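Local coordinates for protein single-stranded DNA specific exonuclease RecJ (Thermus thermophilus, PDB 2ZXR) that degrades single-stranded DNA from the 5' end toward the 3' end, using divalent metal ions such as magnesium or manganese, at residues A[533-544]-A[641-651]; A[603-614]-A[631-639]. All coordinates share one frame; numbering follows the deposited sequence.

Contact 1: residues A[533-544]-A[641-651]; sequences LEGGIAPFAYPL and RHPGLFSEALL
Leu533 offers its carbonyl O to the imidazole of His642, whose NE2 donates a hydrogen bond of 2.7 Å to that O. NE2 approaches nearly along the C=O axis, and the oxygen lies 15° out of the imidazole plane. His642 is the N-cap residue of the helix: its ND1 accepts from Leu645 N at 3.0 Å, and Leu645 CD1 sits over the centre of one ring face. Both ring nitrogens are therefore used, which fixes the turn of the ring. Gly536 runs close over Gly644, CA against the carbonyl O. A water accepts from Gly536 N and donates a weak bond to Glu648 OE1; OE2 of this glutamate accepts from Leu12 N. Ile537 N then bonds to Gly644 O at 3.3 Å, from above the carbonyl plane. Glu648 N reaches this oxygen from the opposite face. Pro539 CB rests on Pro643 CB. Next the chain enters strand 541-543, an outermost strand of the parallel five-stranded sheet in the RecJ C-terminal domain. Helix 643-655 packs against a face of this sheet edge; its 643-651 part runs at 121° to the strand. Here Ser647 OG accepts from both Phe540 N and Ala541 N, each at 3.0 Å and nearly straight. It donates in turn to Pro643 O, so three bonds grip the hydroxyl. Phe540, with CG between its backbone N and carbonyl carbon (chi1 71°), lays one ring face over Ser647 OG and meets the methyls of Leu650 and Leu651. Ala541 CB touches the edge of the Phe646 ring. Tyr542 makes an off-centre CH-pi contact with Pro643 CB. Pro543 CG lies over a face of Phe646, 4.0 Å from the ring centroid, while Pro543 CB meets the guanidinium edge of Arg641.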
loop_
_atom_site.group_PDB
_atom_site.type_symbol
_atom_site.label_atom_id
_atom_site.label_comp_id
_atom_site.label_asym_id
_atom_site.label_seq_id
_atom_site.Cartn_x
_atom_site.Cartn_y
_atom_site.Cartn_z
ATOM N N LEU A 533 6.792 -15.670 12.998
ATOM C CA LEU A 533 6.135 -14.373 13.011
ATOM C C LEU A 533 7.189 -13.362 13.422
ATOM O O LEU A 533 7.675 -13.412 14.537
ATOM C CB LEU A 533 5.000 -14.402 14.031
ATOM C CG LEU A 533 3.787 -13.497 13.819
ATOM C CD1 LEU A 533 2.865 -13.586 15.048
ATOM C CD2 LEU A 533 4.251 -12.071 13.582
ATOM N N GLU A 534 7.555 -12.459 12.519
ATOM C CA GLU A 534 8.568 -11.458 12.818
ATOM C C GLU A 534 8.053 -10.295 13.659
ATOM O O GLU A 534 6.873 -9.939 13.598
ATOM C CB GLU A 534 9.159 -10.906 11.523
ATOM C CG GLU A 534 9.751 -11.961 10.611
ATOM C CD GLU A 534 10.919 -11.428 9.797
ATOM O OE1 GLU A 534 10.689 -10.597 8.883
ATOM O OE2 GLU A 534 12.075 -11.835 10.084
ATOM N N GLY A 535 8.939 -9.708 14.451
ATOM C CA GLY A 535 8.553 -8.579 15.269
ATOM C C GLY A 535 9.014 -8.649 16.704
ATOM O O GLY A 535 9.545 -9.657 17.153
ATOM N N GLY A 536 8.796 -7.565 17.437
ATOM C CA GLY A 536 9.196 -7.537 18.829
ATOM C C GLY A 536 10.564 -6.917 18.976
ATOM O O GLY A 536 11.163 -6.502 17.989
ATOM N N ILE A 537 11.064 -6.860 20.204
ATOM C CA ILE A 537 12.374 -6.274 20.474
ATOM C C ILE A 537 13.356 -7.389 20.881
ATOM O O ILE A 537 12.988 -8.574 20.907
ATOM C CB ILE A 537 12.258 -5.274 21.631
ATOM C CG1 ILE A 537 11.712 -6.011 22.862
ATOM C CG2 ILE A 537 11.329 -4.107 21.242
ATOM C CD1 ILE A 537 11.593 -5.163 24.070
ATOM N N ALA A 538 14.596 -7.014 21.188
ATOM C CA ALA A 538 15.596 -7.991 21.631
ATOM C C ALA A 538 14.918 -8.623 22.849
ATOM O O ALA A 538 14.606 -7.928 23.805
ATOM C CB ALA A 538 16.899 -7.283 22.042
ATOM N N PRO A 539 14.691 -9.944 22.824
ATOM C CA PRO A 539 14.023 -10.618 23.944
ATOM C C PRO A 539 14.771 -10.689 25.267
ATOM O O PRO A 539 15.988 -10.744 25.284
ATOM C CB PRO A 539 13.705 -12.002 23.373
ATOM C CG PRO A 539 14.840 -12.255 22.440
ATOM C CD PRO A 539 15.163 -10.913 21.808
ATOM N N PHE A 540 14.023 -10.646 26.373
ATOM C CA PHE A 540 14.591 -10.762 27.715
ATOM C C PHE A 540 13.618 -11.603 28.558
ATOM O O PHE A 540 14.010 -12.220 29.550
ATOM C CB PHE A 540 14.845 -9.373 28.355
ATOM C CG PHE A 540 13.589 -8.635 28.758
ATOM C CD1 PHE A 540 12.966 -8.905 29.974
ATOM C CD2 PHE A 540 12.998 -7.704 27.887
ATOM C CE1 PHE A 540 11.758 -8.257 30.319
ATOM C CE2 PHE A 540 11.807 -7.055 28.214
ATOM C CZ PHE A 540 11.178 -7.326 29.434
ATOM N N ALA A 541 12.355 -11.657 28.144
ATOM C CA ALA A 541 11.349 -12.443 28.853
ATOM C C ALA A 541 10.845 -13.561 27.919
ATOM O O ALA A 541 10.359 -13.302 26.802
ATOM C CB ALA A 541 10.215 -11.542 29.302
ATOM N N TYR A 542 10.970 -14.800 28.393
ATOM C CA TYR A 542 10.612 -15.988 27.639
ATOM C C TYR A 542 9.435 -16.746 28.196
ATOM O O TYR A 542 9.548 -17.386 29.244
ATOM C CB TYR A 542 11.815 -16.921 27.564
ATOM C CG TYR A 542 12.972 -16.292 26.823
ATOM C CD1 TYR A 542 13.694 -15.236 27.380
ATOM C CD2 TYR A 542 13.315 -16.725 25.535
ATOM C CE1 TYR A 542 14.731 -14.631 26.677
ATOM C CE2 TYR A 542 14.345 -16.120 24.824
ATOM C CZ TYR A 542 15.043 -15.084 25.398
ATOM O OH TYR A 542 16.050 -14.495 24.678
ATOM N N PRO A 543 8.289 -16.694 27.496
ATOM C CA PRO A 543 7.070 -17.384 27.929
ATOM C C PRO A 543 7.299 -18.866 28.131
ATOM O O PRO A 543 7.919 -19.529 27.289
ATOM C CB PRO A 543 6.078 -17.132 26.779
ATOM C CG PRO A 543 6.499 -15.798 26.265
ATOM C CD PRO A 543 8.031 -15.877 26.295
ATOM N N LEU A 544 6.765 -19.368 29.239
ATOM C CA LEU A 544 6.837 -20.778 29.592
ATOM C C LEU A 544 5.438 -21.128 30.104
ATOM O O LEU A 544 4.852 -20.363 30.867
ATOM C CB LEU A 544 7.855 -20.992 30.708
ATOM C CG LEU A 544 8.102 -22.404 31.233
ATOM C CD1 LEU A 544 8.858 -23.226 30.201
ATOM C CD2 LEU A 544 8.930 -22.320 32.516
ATOM N N ARG A 641 4.293 -18.237 22.710
ATOM C CA ARG A 641 5.692 -18.380 23.127
ATOM C C ARG A 641 6.582 -17.502 22.256
ATOM O O ARG A 641 7.607 -17.942 21.762
ATOM C CB ARG A 641 6.159 -19.839 22.998
ATOM C CG ARG A 641 5.992 -20.686 24.249
ATOM C CD ARG A 641 4.567 -21.097 24.452
ATOM N NE ARG A 641 4.002 -20.539 25.678
ATOM C CZ ARG A 641 2.796 -20.855 26.144
ATOM N NH1 ARG A 641 2.038 -21.727 25.480
ATOM N NH2 ARG A 641 2.347 -20.300 27.263
ATOM N N HIS A 642 6.186 -16.256 22.043
ATOM C CA HIS A 642 6.992 -15.376 21.215
ATOM C C HIS A 642 7.772 -14.410 22.103
ATOM O O HIS A 642 7.251 -13.375 22.521
ATOM C CB HIS A 642 6.095 -14.623 20.219
ATOM C CG HIS A 642 6.857 -13.970 19.115
ATOM N ND1 HIS A 642 7.694 -12.900 19.328
ATOM C CD2 HIS A 642 6.968 -14.281 17.800
ATOM C CE1 HIS A 642 8.293 -12.576 18.195
ATOM N NE2 HIS A 642 7.872 -13.400 17.253
ATOM N N PRO A 643 9.052 -14.730 22.382
ATOM C CA PRO A 643 9.908 -13.903 23.231
ATOM C C PRO A 643 10.024 -12.428 22.883
ATOM O O PRO A 643 9.955 -11.585 23.769
ATOM C CB PRO A 643 11.259 -14.638 23.187
ATOM C CG PRO A 643 10.847 -16.076 23.004
ATOM C CD PRO A 643 9.774 -15.941 21.948
ATOM N N GLY A 644 10.204 -12.116 21.604
ATOM C CA GLY A 644 10.329 -10.722 21.203
ATOM C C GLY A 644 9.089 -9.873 21.444
ATOM O O GLY A 644 9.190 -8.792 22.026
ATOM N N LEU A 645 7.929 -10.369 20.997
ATOM C CA LEU A 645 6.634 -9.679 21.140
ATOM C C LEU A 645 6.187 -9.600 22.590
ATOM O O LEU A 645 5.619 -8.613 23.040
ATOM C CB LEU A 645 5.567 -10.415 20.316
ATOM C CG LEU A 645 5.748 -10.219 18.799
ATOM C CD1 LEU A 645 4.953 -11.229 17.970
ATOM C CD2 LEU A 645 5.350 -8.778 18.472
ATOM N N PHE A 646 6.450 -10.663 23.327
ATOM C CA PHE A 646 6.072 -10.711 24.734
ATOM C C PHE A 646 6.931 -9.705 25.484
ATOM O O PHE A 646 6.427 -8.938 26.308
ATOM C CB PHE A 646 6.327 -12.098 25.290
ATOM C CG PHE A 646 5.913 -12.244 26.701
ATOM C CD1 PHE A 646 4.568 -12.328 27.032
ATOM C CD2 PHE A 646 6.863 -12.270 27.714
ATOM C CE1 PHE A 646 4.182 -12.432 28.341
ATOM C CE2 PHE A 646 6.471 -12.377 29.028
ATOM C CZ PHE A 646 5.136 -12.459 29.340
ATOM N N SER A 647 8.237 -9.722 25.186
ATOM C CA SER A 647 9.170 -8.797 25.823
ATOM C C SER A 647 8.774 -7.364 25.484
ATOM O O SER A 647 8.777 -6.495 26.340
ATOM C CB SER A 647 10.611 -9.033 25.328
ATOM O OG SER A 647 11.152 -10.258 25.803
ATOM N N GLU A 648 8.437 -7.123 24.223
ATOM C CA GLU A 648 8.079 -5.775 23.815
ATOM C C GLU A 648 6.822 -5.336 24.534
ATOM O O GLU A 648 6.729 -4.206 25.051
ATOM C CB GLU A 648 7.855 -5.718 22.298
ATOM C CG GLU A 648 7.368 -4.368 21.835
ATOM C CD GLU A 648 7.110 -4.327 20.344
ATOM O OE1 GLU A 648 6.470 -5.267 19.810
ATOM O OE2 GLU A 648 7.547 -3.344 19.720
ATOM N N ALA A 649 5.852 -6.245 24.552
ATOM C CA ALA A 649 4.569 -5.996 25.178
ATOM C C ALA A 649 4.719 -5.745 26.673
ATOM O O ALA A 649 3.963 -4.962 27.269
ATOM C CB ALA A 649 3.650 -7.184 24.942
ATOM N N LEU A 650 5.683 -6.430 27.282
ATOM C CA LEU A 650 5.908 -6.276 28.711
ATOM C C LEU A 650 6.417 -4.868 28.983
ATOM O O LEU A 650 5.994 -4.234 29.945
ATOM C CB LEU A 650 6.894 -7.339 29.216
ATOM C CG LEU A 650 7.215 -7.290 30.719
ATOM C CD1 LEU A 650 5.935 -7.189 31.543
ATOM C CD2 LEU A 650 7.992 -8.530 31.101
ATOM N N LEU A 651 7.313 -4.366 28.135
ATOM C CA LEU A 651 7.804 -2.999 28.319
ATOM C C LEU A 651 6.635 -2.000 28.252
ATOM O O LEU A 651 6.546 -1.072 29.060
ATOM C CB LEU A 651 8.826 -2.639 27.248
ATOM C CG LEU A 651 10.095 -3.497 27.217
ATOM C CD1 LEU A 651 11.069 -2.867 26.204
ATOM C CD2 LEU A 651 10.746 -3.548 28.607
HETATM O O HOH W 1 6.941 -5.666 16.390
#

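Contact 2: residues A[603-614]-A[631-639]; sequences VALGREARARLS and HRRLLFAYE
Residues 603-614 leave the end of strand 601-603 and fold through a type I turn from Arg610 to Leu613, passing the 631-639 part of helix 624-639 with CA atoms 8.0 Å apart at Ala604 and Tyr638 and 6.2 Å at Ser614 and His631. Tyr638 has the largest share of the contact. Its CG is anti to the backbone N (chi1 179°), and the ring reaches across to the loop backbone. There Tyr638 OH accepts from Leu605 N at 3.0 Å and has a weak hydrogen bond with Leu544 O, next to strand 541-543. Leu605 CD1 covers one face of the ring in a CH-pi contact, 3.8 Å from the centroid and 17° off the normal. The leucine and the tyrosine run antiparallel alongside one another. Val603 O lies at the ring edge, in plane, 3.4 Å from Tyr638 CE2.

Arg612 stretches its chain from CG to NE and brings its guanidinium to the same tyrosine. NH1 stands near the ring plane, at the edge, with the two flat groups 65° apart. NH1 also donates to Gly606 O at 2.7 Å, which ties the loop back on itself. NH2 forms a salt bridge of 3.0 Å with Glu639 OE1. OE1 lies at the guanidinium edge, near its plane, and the two flat groups are almost parallel. Leu635 CD1 lies over one guanidinium face. Further along, Ser614 CB is over a face of the His631 ring.

Arg641 makes a cation-pi contact with Tyr638, and Leu634 touches Phe646 and Ala649 of helix 643-655. The whole is a helix packed on the loop that follows a strand of a parallel sheet, as in alpha/beta folds, here in the RecJ C-terminal domain.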
loop_
_atom_site.group_PDB
_atom_site.type_symbol
_atom_site.label_atom_id
_atom_site.label_comp_id
_atom_site.label_asym_id
_atom_site.label_seq_id
_atom_site.Cartn_x
_atom_site.Cartn_y
_atom_site.Cartn_z
ATOM N N VAL A 603 9.044 -16.622 31.873
ATOM C CA VAL A 603 7.841 -16.137 32.493
ATOM C C VAL A 603 6.623 -16.967 32.205
ATOM O O VAL A 603 6.353 -17.338 31.067
ATOM C CB VAL A 603 7.579 -14.681 32.056
ATOM C CG1 VAL A 603 6.347 -14.125 32.755
ATOM C CG2 VAL A 603 8.819 -13.841 32.334
ATOM N N ALA A 604 5.896 -17.268 33.265
ATOM C CA ALA A 604 4.669 -18.027 33.158
ATOM C C ALA A 604 3.606 -17.130 33.793
ATOM O O ALA A 604 3.921 -16.245 34.592
ATOM C CB ALA A 604 4.790 -19.345 33.928
ATOM N N LEU A 605 2.355 -17.334 33.417
ATOM C CA LEU A 605 1.281 -16.541 33.993
ATOM C C LEU A 605 0.411 -17.533 34.707
ATOM O O LEU A 605 0.288 -17.536 35.938
ATOM C CB LEU A 605 0.462 -15.872 32.901
ATOM C CG LEU A 605 1.201 -14.860 32.038
ATOM C CD1 LEU A 605 0.278 -14.454 30.887
ATOM C CD2 LEU A 605 1.636 -13.671 32.897
ATOM N N GLY A 606 -0.171 -18.394 33.893
ATOM C CA GLY A 606 -1.042 -19.416 34.402
ATOM C C GLY A 606 -2.071 -19.907 33.408
ATOM O O GLY A 606 -1.928 -19.766 32.184
ATOM N N ARG A 607 -3.108 -20.513 33.976
ATOM C CA ARG A 607 -4.225 -21.082 33.243
ATOM C C ARG A 607 -5.449 -20.736 34.097
ATOM O O ARG A 607 -6.566 -20.565 33.584
ATOM C CB ARG A 607 -4.036 -22.604 33.124
ATOM C CG ARG A 607 -5.031 -23.319 32.217
ATOM C CD ARG A 607 -5.091 -22.677 30.837
ATOM N NE ARG A 607 -5.897 -21.457 30.854
ATOM C CZ ARG A 607 -6.132 -20.699 29.787
ATOM N NH1 ARG A 607 -5.618 -21.028 28.606
ATOM N NH2 ARG A 607 -6.895 -19.616 29.899
ATOM N N GLU A 608 -5.210 -20.628 35.407
ATOM C CA GLU A 608 -6.241 -20.268 36.390
ATOM C C GLU A 608 -5.594 -19.284 37.371
ATOM O O GLU A 608 -6.190 -18.908 38.384
ATOM C CB GLU A 608 -6.746 -21.504 37.155
ATOM C CG GLU A 608 -7.160 -22.680 36.270
ATOM C CD GLU A 608 -5.961 -23.424 35.695
ATOM O OE1 GLU A 608 -6.160 -24.318 34.837
ATOM O OE2 GLU A 608 -4.820 -23.118 36.107
ATOM N N ALA A 609 -4.364 -18.884 37.056
ATOM C CA ALA A 609 -3.627 -17.953 37.886
ATOM C C ALA A 609 -4.310 -16.598 37.798
ATOM O O ALA A 609 -5.033 -16.308 36.839
ATOM C CB ALA A 609 -2.176 -17.848 37.409
ATOM N N ARG A 610 -4.089 -15.780 38.819
ATOM C CA ARG A 610 -4.658 -14.454 38.847
ATOM C C ARG A 610 -3.912 -13.578 37.844
ATOM O O ARG A 610 -4.478 -12.651 37.291
ATOM C CB ARG A 610 -4.551 -13.866 40.246
ATOM C CG ARG A 610 -5.908 -13.561 40.876
ATOM C CD ARG A 610 -6.725 -12.512 40.076
ATOM N NE ARG A 610 -8.053 -12.298 40.664
ATOM C CZ ARG A 610 -9.068 -13.160 40.588
ATOM N NH1 ARG A 610 -8.933 -14.310 39.934
ATOM N NH2 ARG A 610 -10.220 -12.885 41.192
ATOM N N ALA A 611 -2.638 -13.883 37.620
ATOM C CA ALA A 611 -1.830 -13.130 36.669
ATOM C C ALA A 611 -2.557 -13.138 35.327
ATOM O O ALA A 611 -2.738 -12.099 34.697
ATOM C CB ALA A 611 -0.447 -13.770 36.519
ATOM N N ARG A 612 -2.975 -14.319 34.904
ATOM C CA ARG A 612 -3.676 -14.466 33.653
ATOM C C ARG A 612 -4.929 -13.604 33.607
ATOM O O ARG A 612 -5.407 -13.238 32.535
ATOM C CB ARG A 612 -4.055 -15.917 33.443
ATOM C CG ARG A 612 -4.679 -16.149 32.109
ATOM C CD ARG A 612 -4.645 -17.607 31.740
ATOM N NE ARG A 612 -4.839 -17.741 30.308
ATOM C CZ ARG A 612 -3.913 -18.163 29.455
ATOM N NH1 ARG A 612 -2.714 -18.511 29.892
ATOM N NH2 ARG A 612 -4.182 -18.203 28.157
ATOM N N LEU A 613 -5.467 -13.286 34.777
ATOM C CA LEU A 613 -6.658 -12.462 34.833
ATOM C C LEU A 613 -6.381 -11.018 34.469
ATOM O O LEU A 613 -6.744 -10.097 35.190
ATOM C CB LEU A 613 -7.303 -12.580 36.197
ATOM C CG LEU A 613 -8.102 -13.882 36.249
ATOM C CD1 LEU A 613 -9.255 -13.789 35.252
ATOM C CD2 LEU A 613 -7.221 -15.073 35.893
ATOM N N SER A 614 -5.691 -10.861 33.334
ATOM C CA SER A 614 -5.355 -9.576 32.716
ATOM C C SER A 614 -6.160 -9.757 31.430
ATOM O O SER A 614 -5.995 -9.061 30.424
ATOM C CB SER A 614 -3.862 -9.487 32.389
ATOM O OG SER A 614 -3.544 -10.199 31.204
ATOM N N HIS A 631 -2.680 -5.698 26.956
ATOM C CA HIS A 631 -3.091 -6.975 27.556
ATOM C C HIS A 631 -3.287 -8.066 26.518
ATOM O O HIS A 631 -2.764 -9.173 26.663
ATOM C CB HIS A 631 -4.377 -6.795 28.375
ATOM C CG HIS A 631 -4.158 -6.035 29.652
ATOM N ND1 HIS A 631 -5.178 -5.725 30.525
ATOM C CD2 HIS A 631 -3.023 -5.551 30.214
ATOM C CE1 HIS A 631 -4.680 -5.087 31.573
ATOM N NE2 HIS A 631 -3.376 -4.969 31.409
ATOM N N ARG A 632 -4.039 -7.763 25.465
ATOM C CA ARG A 632 -4.281 -8.734 24.404
ATOM C C ARG A 632 -2.941 -9.137 23.759
ATOM O O ARG A 632 -2.734 -10.305 23.390
ATOM C CB ARG A 632 -5.238 -8.115 23.374
ATOM C CG ARG A 632 -5.366 -8.833 22.044
ATOM C CD ARG A 632 -5.579 -7.781 20.931
ATOM N NE ARG A 632 -6.478 -6.753 21.415
ATOM C CZ ARG A 632 -6.558 -5.513 20.953
ATOM N NH1 ARG A 632 -5.795 -5.103 19.954
ATOM N NH2 ARG A 632 -7.374 -4.661 21.550
ATOM N N ARG A 633 -2.037 -8.172 23.602
ATOM C CA ARG A 633 -0.708 -8.473 23.046
ATOM C C ARG A 633 0.034 -9.435 23.972
ATOM O O ARG A 633 0.579 -10.437 23.522
ATOM C CB ARG A 633 0.155 -7.221 22.917
ATOM C CG ARG A 633 0.242 -6.649 21.529
ATOM C CD ARG A 633 0.777 -7.649 20.533
ATOM N NE ARG A 633 1.904 -7.067 19.827
ATOM C CZ ARG A 633 1.833 -6.007 19.034
ATOM N NH1 ARG A 633 0.680 -5.391 18.825
ATOM N NH2 ARG A 633 2.930 -5.576 18.448
ATOM N N LEU A 634 0.049 -9.117 25.266
ATOM C CA LEU A 634 0.742 -9.961 26.249
ATOM C C LEU A 634 0.248 -11.387 26.195
ATOM O O LEU A 634 1.036 -12.326 26.083
ATOM C CB LEU A 634 0.556 -9.421 27.678
ATOM C CG LEU A 634 1.504 -8.339 28.184
ATOM C CD1 LEU A 634 1.093 -7.907 29.596
ATOM C CD2 LEU A 634 2.931 -8.876 28.196
ATOM N N LEU A 635 -1.072 -11.547 26.283
ATOM C CA LEU A 635 -1.683 -12.868 26.228
ATOM C C LEU A 635 -1.376 -13.570 24.933
ATOM O O LEU A 635 -1.112 -14.769 24.936
ATOM C CB LEU A 635 -3.208 -12.784 26.371
ATOM C CG LEU A 635 -3.825 -12.693 27.763
ATOM C CD1 LEU A 635 -3.421 -13.919 28.605
ATOM C CD2 LEU A 635 -3.355 -11.435 28.415
ATOM N N PHE A 636 -1.444 -12.837 23.816
ATOM C CA PHE A 636 -1.178 -13.448 22.511
ATOM C C PHE A 636 0.262 -13.929 22.428
ATOM O O PHE A 636 0.500 -15.071 22.058
ATOM C CB PHE A 636 -1.440 -12.464 21.352
ATOM C CG PHE A 636 -1.012 -12.991 20.003
ATOM C CD1 PHE A 636 -1.782 -13.943 19.325
ATOM C CD2 PHE A 636 0.205 -12.590 19.440
ATOM C CE1 PHE A 636 -1.343 -14.495 18.113
ATOM C CE2 PHE A 636 0.655 -13.131 18.228
ATOM C CZ PHE A 636 -0.121 -14.088 17.561
ATOM N N ALA A 637 1.219 -13.053 22.758
ATOM C CA ALA A 637 2.629 -13.431 22.707
ATOM C C ALA A 637 2.944 -14.533 23.714
ATOM O O ALA A 637 3.822 -15.364 23.466
ATOM C CB ALA A 637 3.543 -12.217 22.960
ATOM N N TYR A 638 2.247 -14.532 24.844
ATOM C CA TYR A 638 2.470 -15.578 25.847
ATOM C C TYR A 638 2.059 -16.930 25.267
ATOM O O TYR A 638 2.870 -17.858 25.222
ATOM C CB TYR A 638 1.673 -15.290 27.127
ATOM C CG TYR A 638 1.844 -16.353 28.188
ATOM C CD1 TYR A 638 0.803 -17.227 28.500
ATOM C CD2 TYR A 638 3.050 -16.481 28.888
ATOM C CE1 TYR A 638 0.947 -18.204 29.487
ATOM C CE2 TYR A 638 3.211 -17.450 29.869
ATOM C CZ TYR A 638 2.151 -18.315 30.171
ATOM O OH TYR A 638 2.295 -19.278 31.164
ATOM N N GLU A 639 0.809 -17.032 24.809
ATOM C CA GLU A 639 0.294 -18.270 24.219
ATOM C C GLU A 639 1.136 -18.757 23.026
ATOM O O GLU A 639 1.335 -19.956 22.834
ATOM C CB GLU A 639 -1.176 -18.089 23.778
ATOM C CG GLU A 639 -2.117 -17.648 24.926
ATOM C CD GLU A 639 -3.595 -17.446 24.510
ATOM O OE1 GLU A 639 -4.389 -16.979 25.374
ATOM O OE2 GLU A 639 -3.960 -17.754 23.340
#

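In the fold
Both contacts belong to the C-terminal domain region, away from the metal site, and their centres are about 13 Å apart. Contact 2 is the more buried; contact 1 is partly buried. Along the chain, contact 2 is nested within the loop that contact 1 closes. They meet in the sheet, where Leu544 N and Tyr542 O probably bond to Val603 O and Val603 N, pairing strands 541-543 and 601-603. Helices 624-639 and 643-655 follow each other and touch, for instance at Ala637 and Phe646. Contact 1 combines backbone groups held by a histidine and a serine with broad apolar and CH-pi packing. Contact 2 relies on one tyrosine and adds a salt bridge at an exposed glutamate.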